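Long-range contact in alkaline phosphatase (Antarctic bacterium, PDB 2IUC), which probably hydrolyses phosphate monoesters at alkaline pH, using an active site that holds zinc and magnesium ions: residues Ile154-Thr159 against Lys181-Ile186. Sequence-based numbering, arbitrary orientation.
With MG (magnesium ion), chain F.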
loop_
_atom_site.group_PDB
_atom_site.type_symbol
_atom_site.label_atom_id
_atom_site.label_comp_id
_atom_site.label_asym_id
_atom_site.label_seq_id
_atom_site.Cartn_x
_atom_site.Cartn_y
_atom_site.Cartn_z
ATOM N N ILE A 154 -17.376 25.748 -14.319
ATOM C CA ILE A 154 -16.377 25.616 -13.206
ATOM C C ILE A 154 -15.482 26.861 -13.140
ATOM O O ILE A 154 -15.307 27.448 -12.089
ATOM C CB ILE A 154 -15.566 24.247 -13.335
ATOM C CG1 ILE A 154 -16.484 23.030 -12.955
ATOM C CG2 ILE A 154 -14.242 24.287 -12.497
ATOM C CD1 ILE A 154 -16.090 21.744 -13.621
ATOM N N ALA A 155 -14.959 27.312 -14.286
ATOM C CA ALA A 155 -14.150 28.529 -14.273
ATOM C C ALA A 155 -14.940 29.720 -13.705
ATOM O O ALA A 155 -14.412 30.493 -12.861
ATOM C CB ALA A 155 -13.550 28.847 -15.713
ATOM N N MET A 156 -16.206 29.847 -14.143
ATOM C CA MET A 156 -17.068 30.916 -13.642
ATOM C C MET A 156 -17.337 30.717 -12.144
ATOM O O MET A 156 -17.482 31.679 -11.430
ATOM C CB MET A 156 -18.412 30.986 -14.440
ATOM C CG MET A 156 -19.311 32.178 -14.113
ATOM S SD MET A 156 -18.517 33.790 -14.398
ATOM C CE MET A 156 -18.622 33.819 -16.229
ATOM N N ASP A 157 -17.460 29.488 -11.690
ATOM C CA ASP A 157 -17.593 29.241 -10.256
ATOM C C ASP A 157 -16.474 29.799 -9.367
ATOM O O ASP A 157 -16.674 30.015 -8.169
ATOM C CB ASP A 157 -17.709 27.767 -9.967
ATOM C CG ASP A 157 -19.080 27.197 -10.337
ATOM O OD1 ASP A 157 -19.976 27.982 -10.720
ATOM O OD2 ASP A 157 -19.285 25.978 -10.248
ATOM N N MET A 158 -15.290 29.950 -9.915
ATOM C CA MET A 158 -14.212 30.504 -9.102
ATOM C C MET A 158 -14.485 31.945 -8.680
ATOM O O MET A 158 -14.011 32.390 -7.609
ATOM C CB MET A 158 -12.862 30.431 -9.802
ATOM C CG MET A 158 -11.688 30.448 -8.692
ATOM S SD MET A 158 -10.348 30.746 -9.683
ATOM C CE MET A 158 -9.762 29.018 -9.884
ATOM N N THR A 159 -15.254 32.670 -9.529
ATOM C CA THR A 159 -15.658 34.025 -9.256
ATOM C C THR A 159 -16.512 34.081 -8.009
ATOM O O THR A 159 -16.607 35.154 -7.428
ATOM C CB THR A 159 -16.419 34.744 -10.468
ATOM O OG1 THR A 159 -17.766 34.226 -10.580
ATOM C CG2 THR A 159 -15.675 34.549 -11.726
ATOM N N LYS A 181 -17.720 35.752 -22.395
ATOM C CA LYS A 181 -17.352 36.482 -21.168
ATOM C C LYS A 181 -15.881 36.475 -20.829
ATOM O O LYS A 181 -15.152 35.524 -21.113
ATOM C CB LYS A 181 -18.160 35.996 -19.995
ATOM C CG LYS A 181 -19.644 36.317 -20.147
ATOM C CD LYS A 181 -20.418 35.602 -19.081
ATOM C CE LYS A 181 -21.852 36.064 -19.063
ATOM N NZ LYS A 181 -22.696 34.957 -18.505
ATOM N N ASP A 182 -15.435 37.588 -20.276
ATOM C CA ASP A 182 -14.068 37.683 -19.788
ATOM C C ASP A 182 -14.086 37.441 -18.264
ATOM O O ASP A 182 -14.366 38.365 -17.474
ATOM C CB ASP A 182 -13.373 39.029 -20.118
ATOM C CG ASP A 182 -12.012 39.114 -19.444
ATOM O OD1 ASP A 182 -11.963 38.759 -18.259
ATOM O OD2 ASP A 182 -10.973 39.422 -20.078
ATOM N N VAL A 183 -13.815 36.199 -17.871
ATOM C CA VAL A 183 -13.836 35.825 -16.481
ATOM C C VAL A 183 -12.640 36.428 -15.705
ATOM O O VAL A 183 -12.672 36.577 -14.482
ATOM C CB VAL A 183 -13.885 34.288 -16.335
ATOM C CG1 VAL A 183 -13.964 33.885 -14.869
ATOM C CG2 VAL A 183 -15.103 33.735 -17.034
ATOM N N LEU A 184 -11.574 36.705 -16.390
ATOM C CA LEU A 184 -10.435 37.316 -15.718
ATOM C C LEU A 184 -10.814 38.674 -15.129
ATOM O O LEU A 184 -10.331 39.034 -14.050
ATOM C CB LEU A 184 -9.224 37.426 -16.667
ATOM C CG LEU A 184 -8.577 36.095 -17.102
ATOM C CD1 LEU A 184 -7.228 36.332 -17.886
ATOM C CD2 LEU A 184 -8.380 35.129 -15.890
ATOM N N ALA A 185 -11.671 39.433 -15.859
ATOM C CA ALA A 185 -12.062 40.783 -15.459
ATOM C C ALA A 185 -12.834 40.702 -14.127
ATOM O O ALA A 185 -12.591 41.493 -13.171
ATOM C CB ALA A 185 -12.936 41.425 -16.567
ATOM N N ILE A 186 -13.757 39.733 -14.067
ATOM C CA ILE A 186 -14.514 39.445 -12.875
ATOM C C ILE A 186 -13.573 39.080 -11.688
ATOM O O ILE A 186 -13.711 39.648 -10.576
ATOM C CB ILE A 186 -15.491 38.295 -13.099
ATOM C CG1 ILE A 186 -16.296 38.523 -14.374
ATOM C CG2 ILE A 186 -16.433 38.146 -11.883
ATOM C CD1 ILE A 186 -17.506 37.665 -14.517
HETATM MG MG MG F . -21.781 25.829 -10.334
HETATM O O HOH W 1 -23.007 27.682 -10.895
HETATM O O HOH W 2 -23.979 25.130 -9.647
HETATM O O HOH W 3 -22.104 26.884 -8.067
#
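Met156 and Thr159, one turn apart, meet Val183 and Ile186 where helix 151-157 and the residues just after it pack against helix 183-189 in the alpha/beta fold of the alkaline phosphatases. Between them the chain runs through strand 165-169 of the large, mostly parallel sheet. Met156 carries the largest share of the buried surface. Its CG leaves anti to the backbone N (chi1 -173°), then the chain bends at the next two torsions and carries the thioether across to the second helix. There Met156 CE settles against Val183 CG2 at 3.6 Å and also touches the aliphatic stem of Lys181 at CD, the methionine and lysine side chains crossing nearly at right angles. Met156 SD lies 4.0 Å from Ile186 CD1, again with the side chains roughly perpendicular. Val183 faces the first segment with both methyls: while CG2 takes the methionine, Val183 CG1 meets Thr159 CG2 at 3.6 Å. That threonine methyl is shared, for Ile186 CG2 comes within 3.7 Å of Thr159 CG2 from the next turn. No hydrogen bond joins the segments, so the grip is apolar. Thr159 spends its hydroxyl within its own segment, Thr159 OG1 bonding Met156 O at 2.7 Å, which helps hold the rotation (chi1 74°) that turns CG2 to Val183 and Ile186. A serine here lacks CG2 and would probably leave a gap beside Val183 CG1 and Ile186 CG2. On the second helix, Asp182 is the N-cap, its OD1 accepting from Ala185 N, while Phe174 of helix 172-175 packs on both Ala155 and Val183. Asp157, which takes no part in the packing, binds a magnesium ion through OD2 at 2.5 Å, together with Glu153 and His144 O; its OD1 accepts a hydrogen bond from one of the metal-bound waters.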